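Local structure of tumor necrosis factor ligand superfamily member 9 (Mus musculus, 6MKB) at residues S7-K12 and Y38-L43; K67-F72 and Y153-S158. The protein is a membrane-anchored cytokine of the tumor necrosis factor family that binds the receptor TNFRSF9 (4-1BB) and induces proliferation of activated T cells. All coordinates share one frame; numbering follows the deposited sequence.

Overall arrangement
Both contacts lie in the extracellular TNF homology domain, a jelly-roll beta sandwich, and they share a sheet, in which strands 10-15 and 149-166 are antiparallel neighbours. Contact 1 joins the start of strand 10-15 to the loop before strand 43-46, near the second subunit. Contact 2 joins strand 58-70 to the interruption in strand 149-166 and holds a sodium ion between them. Their centres are 25 Å apart, yet they touch where Lys-12 CE packs against Ser-158 CB at 3.7 Å. The Lys-12 side chain remains about 13 Å from the sodium, so contact 1 takes no part in the metal site. The two contacts follow one another along the chain.

Contact 1: S7-K12 and Y38-L43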
loop_
_atom_site.group_PDB
_atom_site.type_symbol
_atom_site.label_atom_id
_atom_site.label_comp_id
_atom_site.label_asym_id
_atom_site.label_seq_id
_atom_site.Cartn_x
_atom_site.Cartn_y
_atom_site.Cartn_z
ATOM N N SER B 7 14.027 -6.218 -18.961
ATOM C CA SER B 7 12.983 -6.741 -18.079
ATOM C C SER B 7 12.763 -5.815 -16.853
ATOM O O SER B 7 13.745 -5.289 -16.307
ATOM C CB SER B 7 13.335 -8.159 -17.620
ATOM O OG SER B 7 12.516 -8.625 -16.555
ATOM N N PRO B 8 11.503 -5.627 -16.385
ATOM C CA PRO B 8 11.282 -4.759 -15.207
ATOM C C PRO B 8 11.944 -5.290 -13.933
ATOM O O PRO B 8 11.966 -6.499 -13.707
ATOM C CB PRO B 8 9.754 -4.733 -15.066
ATOM C CG PRO B 8 9.245 -5.089 -16.457
ATOM C CD PRO B 8 10.218 -6.136 -16.907
ATOM N N VAL B 9 12.521 -4.385 -13.123
ATOM C CA VAL B 9 13.163 -4.747 -11.863
ATOM C C VAL B 9 12.072 -4.714 -10.812
ATOM O O VAL B 9 11.506 -3.653 -10.547
ATOM C CB VAL B 9 14.375 -3.844 -11.545
ATOM C CG1 VAL B 9 14.954 -4.162 -10.168
ATOM C CG2 VAL B 9 15.451 -3.961 -12.628
ATOM N N PHE B 10 11.690 -5.903 -10.305
ATOM C CA PHE B 10 10.592 -6.088 -9.355
ATOM C C PHE B 10 10.824 -7.296 -8.468
ATOM O O PHE B 10 11.337 -8.318 -8.921
ATOM C CB PHE B 10 9.243 -6.261 -10.131
ATOM C CG PHE B 10 8.002 -6.501 -9.280
ATOM C CD1 PHE B 10 7.347 -5.444 -8.660
ATOM C CD2 PHE B 10 7.494 -7.783 -9.105
ATOM C CE1 PHE B 10 6.216 -5.667 -7.871
ATOM C CE2 PHE B 10 6.357 -8.002 -8.329
ATOM C CZ PHE B 10 5.725 -6.943 -7.718
ATOM N N ALA B 11 10.394 -7.189 -7.208
ATOM C CA ALA B 11 10.430 -8.270 -6.223
ATOM C C ALA B 11 9.212 -8.194 -5.308
ATOM O O ALA B 11 8.778 -7.102 -4.957
ATOM C CB ALA B 11 11.705 -8.205 -5.403
ATOM N N LYS B 12 8.658 -9.349 -4.947
ATOM C CA LYS B 12 7.555 -9.489 -3.993
ATOM C C LYS B 12 7.784 -10.760 -3.209
ATOM O O LYS B 12 7.512 -11.852 -3.713
ATOM C CB LYS B 12 6.156 -9.470 -4.654
ATOM C CG LYS B 12 5.036 -9.338 -3.616
ATOM C CD LYS B 12 3.621 -9.462 -4.190
ATOM C CE LYS B 12 2.667 -9.731 -3.051
ATOM N NZ LYS B 12 1.251 -9.672 -3.468
ATOM N N TYR B 38 10.464 -15.103 -6.735
ATOM C CA TYR B 38 9.653 -13.894 -6.588
ATOM C C TYR B 38 10.484 -12.630 -6.918
ATOM O O TYR B 38 9.957 -11.522 -6.855
ATOM C CB TYR B 38 9.082 -13.829 -5.165
ATOM C CG TYR B 38 7.995 -14.851 -4.906
ATOM C CD1 TYR B 38 6.733 -14.718 -5.479
ATOM C CD2 TYR B 38 8.215 -15.929 -4.059
ATOM C CE1 TYR B 38 5.725 -15.651 -5.235
ATOM C CE2 TYR B 38 7.218 -16.873 -3.814
ATOM C CZ TYR B 38 5.978 -16.742 -4.417
ATOM O OH TYR B 38 4.997 -17.679 -4.169
ATOM N N LEU B 39 11.758 -12.827 -7.335
ATOM C CA LEU B 39 12.711 -11.787 -7.697
ATOM C C LEU B 39 13.088 -11.776 -9.170
ATOM O O LEU B 39 13.397 -12.815 -9.764
ATOM C CB LEU B 39 14.015 -11.945 -6.898
ATOM C CG LEU B 39 13.913 -11.867 -5.392
ATOM C CD1 LEU B 39 14.113 -13.232 -4.781
ATOM C CD2 LEU B 39 14.946 -10.963 -4.853
ATOM N N SER B 40 13.177 -10.579 -9.726
ATOM C CA SER B 40 13.665 -10.402 -11.081
ATOM C C SER B 40 15.189 -10.300 -11.015
ATOM O O SER B 40 15.757 -10.387 -9.930
ATOM C CB SER B 40 13.051 -9.153 -11.705
ATOM O OG SER B 40 13.692 -7.998 -11.198
ATOM N N GLN B 41 15.853 -10.099 -12.154
ATOM C CA GLN B 41 17.293 -9.879 -12.172
ATOM C C GLN B 41 17.551 -8.478 -11.577
ATOM O O GLN B 41 16.643 -7.636 -11.532
ATOM C CB GLN B 41 17.844 -10.025 -13.606
ATOM C CG GLN B 41 19.110 -10.902 -13.717
ATOM C CD GLN B 41 18.887 -12.395 -13.506
ATOM O OE1 GLN B 41 18.025 -13.025 -14.137
ATOM N NE2 GLN B 41 19.675 -12.993 -12.614
ATOM N N GLY B 42 18.750 -8.261 -11.063
ATOM C CA GLY B 42 19.066 -6.997 -10.410
ATOM C C GLY B 42 18.578 -6.964 -8.972
ATOM O O GLY B 42 18.664 -5.923 -8.313
ATOM N N LEU B 43 18.063 -8.118 -8.471
ATOM C CA LEU B 43 17.565 -8.289 -7.109
ATOM C C LEU B 43 17.901 -9.681 -6.605
ATOM O O LEU B 43 17.692 -10.662 -7.313
ATOM C CB LEU B 43 16.049 -8.036 -7.011
ATOM C CG LEU B 43 15.571 -6.612 -7.291
ATOM C CD1 LEU B 43 14.098 -6.581 -7.538
ATOM C CD2 LEU B 43 16.029 -5.625 -6.200
#
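A single antiparallel beta bridge, Ala-11 with Leu-39, fastens the loop 38-43 to the first strand of the TNF jelly roll. It is a non-hydrogen-bonded pair, with the Ala-11 and Leu-39 CA atoms 4.4 Å apart and a backbone bond on either side: Ser-40 N to Phe-10 O at 3.0 Å, almost in line with the carbonyl bond, and Lys-12 N to Tyr-38 O at 3.2 Å, whose donor stands above the carbonyl plane. Tyr-38 has the most surface buried. Its CB comes within 2.9 Å of Lys-12 O, and with CG anti to the carbonyl carbon (chi1 -71°) the ring starts beside that oxygen before its end leads away from the strand.

Val-9 and Leu-43 make the apolar part, crossing obliquely. Val-9 CG1, anti to the backbone N (chi1 175°), meets Leu-43 CD1 at 3.7 Å, and the same Leu-43 carbon reaches Ala-11 CB at 3.6 Å, so one methyl touches two side chains of 7-12. Ala-11 and Leu-43 are buried while Val-9 remains partly exposed, and Leu-163 and Leu-161 of strand 149-166 continue the apolar packing. Val-164 of the second subunit packs against Pro-8 and Phe-10.

A type II turn from Ser-40 to Leu-43, with Gly-42 at its third position, brings Leu-43 back to the strand. The turn is tied by Ser-40 OG, set between its own N and carbonyl carbon: it accepts Phe-10 N at 3.0 Å and 163° and donates to an in-plane lone pair of Gln-41 O at 3.0 Å.

Contact 2: K67-F72 and Y153-S158; sequences KLSPTF and YPNTTS. With NA (sodium ion), chain O.
A sodium ion bridges 67-72 and 153-158. It is bound by three oxygens of these segments: Lys-67 O at 2.8 Å, Ser-69 OG at 2.7 Å and Asn-155 O at 2.6 Å. Rotation of the Ser-69 hydroxyl to lie anti to the carbonyl carbon (chi1 -65°) brings OG to the ion, while Asn-155, at the centre of an inverse gamma turn, offers its backbone oxygen rather than its amide. Asn-155 ND2 approaches the metal-bound hydroxyl, 3.5 Å from Ser-69 OG. The ion would be expected to polarise both carbonyls.

One hydrogen bond crosses: Lys-67 N donates to Thr-157 OG1 over 3.0 Å, close to straight at 166°. With OG1 anti to the carbonyl carbon (chi1 -70°), Thr-157 presents the oxygen to that N-H.

Van der Waals contact comes mostly from Lys-67, whose extended chain runs alongside the backbone of Asn-155 and Thr-156. Its CB lies 3.4 Å from Asn-155 O, and its CD 3.8 Å from Thr-156 O.

Backbone bonds of Ser-69 with Glu-150 and of Ser-158 with Glu-65 show the two strands paired both before and after this point, with a shift of register between them. The arrangement is thus a sodium site where an irregular, bulging excursion, with a cis peptide before Pro-154, interrupts the antiparallel pairing of two jelly-roll strands.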
loop_
_atom_site.group_PDB
_atom_site.type_symbol
_atom_site.label_atom_id
_atom_site.label_comp_id
_atom_site.label_asym_id
_atom_site.label_seq_id
_atom_site.Cartn_x
_atom_site.Cartn_y
_atom_site.Cartn_z
ATOM N N LYS B 67 -0.337 -8.612 7.077
ATOM C CA LYS B 67 -1.565 -9.385 7.197
ATOM C C LYS B 67 -1.513 -10.094 8.545
ATOM O O LYS B 67 -0.756 -11.046 8.705
ATOM C CB LYS B 67 -1.787 -10.327 6.009
ATOM C CG LYS B 67 -2.036 -9.581 4.703
ATOM C CD LYS B 67 -2.610 -10.520 3.666
ATOM C CE LYS B 67 -2.717 -9.874 2.312
ATOM N NZ LYS B 67 -3.088 -10.862 1.270
ATOM N N LEU B 68 -2.209 -9.524 9.543
ATOM C CA LEU B 68 -2.284 -10.060 10.900
ATOM C C LEU B 68 -3.473 -10.933 11.024
ATOM O O LEU B 68 -4.597 -10.435 10.912
ATOM C CB LEU B 68 -2.414 -8.933 11.944
ATOM C CG LEU B 68 -1.220 -8.252 12.509
ATOM C CD1 LEU B 68 -1.681 -7.359 13.634
ATOM C CD2 LEU B 68 -0.195 -9.247 13.021
ATOM N N SER B 69 -3.257 -12.204 11.304
ATOM C CA SER B 69 -4.341 -13.168 11.467
ATOM C C SER B 69 -4.620 -13.419 12.942
ATOM O O SER B 69 -3.685 -13.758 13.677
ATOM C CB SER B 69 -3.999 -14.473 10.765
ATOM O OG SER B 69 -3.914 -14.280 9.364
ATOM N N PRO B 70 -5.900 -13.295 13.390
ATOM C CA PRO B 70 -6.215 -13.598 14.802
ATOM C C PRO B 70 -6.152 -15.084 15.057
ATOM O O PRO B 70 -6.505 -15.864 14.169
ATOM C CB PRO B 70 -7.638 -13.054 14.981
ATOM C CG PRO B 70 -8.239 -13.079 13.621
ATOM C CD PRO B 70 -7.116 -12.906 12.631
ATOM N N THR B 71 -5.681 -15.488 16.246
ATOM C CA THR B 71 -5.576 -16.909 16.600
ATOM C C THR B 71 -6.791 -17.370 17.419
ATOM O O THR B 71 -7.635 -16.548 17.800
ATOM C CB THR B 71 -4.288 -17.186 17.361
ATOM O OG1 THR B 71 -4.341 -16.501 18.606
ATOM C CG2 THR B 71 -3.044 -16.840 16.569
ATOM N N PHE B 72 -6.854 -18.674 17.719
ATOM C CA PHE B 72 -7.911 -19.281 18.531
ATOM C C PHE B 72 -8.110 -18.535 19.861
ATOM O O PHE B 72 -9.262 -18.328 20.262
ATOM C CB PHE B 72 -7.592 -20.765 18.810
ATOM C CG PHE B 72 -8.680 -21.482 19.569
ATOM C CD1 PHE B 72 -9.780 -22.023 18.904
ATOM C CD2 PHE B 72 -8.623 -21.602 20.954
ATOM C CE1 PHE B 72 -10.799 -22.663 19.608
ATOM C CE2 PHE B 72 -9.659 -22.205 21.654
ATOM C CZ PHE B 72 -10.737 -22.737 20.975
ATOM N N TYR B 153 0.326 -18.311 6.287
ATOM C CA TYR B 153 -0.163 -18.601 4.951
ATOM C C TYR B 153 -1.602 -19.171 5.126
ATOM O O TYR B 153 -1.811 -19.884 6.109
ATOM C CB TYR B 153 0.784 -19.606 4.271
ATOM C CG TYR B 153 0.305 -20.025 2.902
ATOM C CD1 TYR B 153 0.637 -19.285 1.772
ATOM C CD2 TYR B 153 -0.524 -21.135 2.738
ATOM C CE1 TYR B 153 0.157 -19.637 0.516
ATOM C CE2 TYR B 153 -1.012 -21.491 1.486
ATOM C CZ TYR B 153 -0.668 -20.737 0.378
ATOM O OH TYR B 153 -1.143 -21.055 -0.865
ATOM N N PRO B 154 -2.636 -18.836 4.306
ATOM C CA PRO B 154 -2.617 -18.085 3.035
ATOM C C PRO B 154 -2.746 -16.561 3.140
ATOM O O PRO B 154 -2.643 -15.909 2.108
ATOM C CB PRO B 154 -3.796 -18.709 2.267
ATOM C CG PRO B 154 -4.788 -19.053 3.331
ATOM C CD PRO B 154 -3.970 -19.435 4.547
ATOM N N ASN B 155 -2.927 -15.986 4.338
ATOM C CA ASN B 155 -2.965 -14.523 4.483
ATOM C C ASN B 155 -1.537 -14.055 4.726
ATOM O O ASN B 155 -1.163 -13.682 5.848
ATOM C CB ASN B 155 -3.898 -14.093 5.623
ATOM C CG ASN B 155 -5.312 -14.539 5.456
ATOM O OD1 ASN B 155 -5.891 -14.438 4.373
ATOM N ND2 ASN B 155 -5.895 -15.040 6.535
ATOM N N THR B 156 -0.721 -14.143 3.674
ATOM C CA THR B 156 0.700 -13.898 3.767
ATOM C C THR B 156 1.106 -12.430 3.631
ATOM O O THR B 156 0.794 -11.768 2.648
ATOM C CB THR B 156 1.456 -14.732 2.738
ATOM O OG1 THR B 156 0.635 -15.826 2.344
ATOM C CG2 THR B 156 2.770 -15.239 3.273
ATOM N N THR B 157 1.874 -11.972 4.621
ATOM C CA THR B 157 2.530 -10.681 4.698
ATOM C C THR B 157 3.579 -10.652 3.554
ATOM O O THR B 157 4.197 -11.672 3.234
ATOM C CB THR B 157 3.112 -10.549 6.124
ATOM O OG1 THR B 157 2.025 -10.404 7.049
ATOM C CG2 THR B 157 4.146 -9.410 6.281
ATOM N N SER B 158 3.711 -9.508 2.905
ATOM C CA SER B 158 4.627 -9.371 1.786
ATOM C C SER B 158 5.488 -8.115 1.902
ATOM O O SER B 158 5.170 -7.154 2.612
ATOM C CB SER B 158 3.862 -9.356 0.468
ATOM O OG SER B 158 2.976 -8.243 0.411
HETATM NA NA NA O . -1.470 -13.704 8.400
#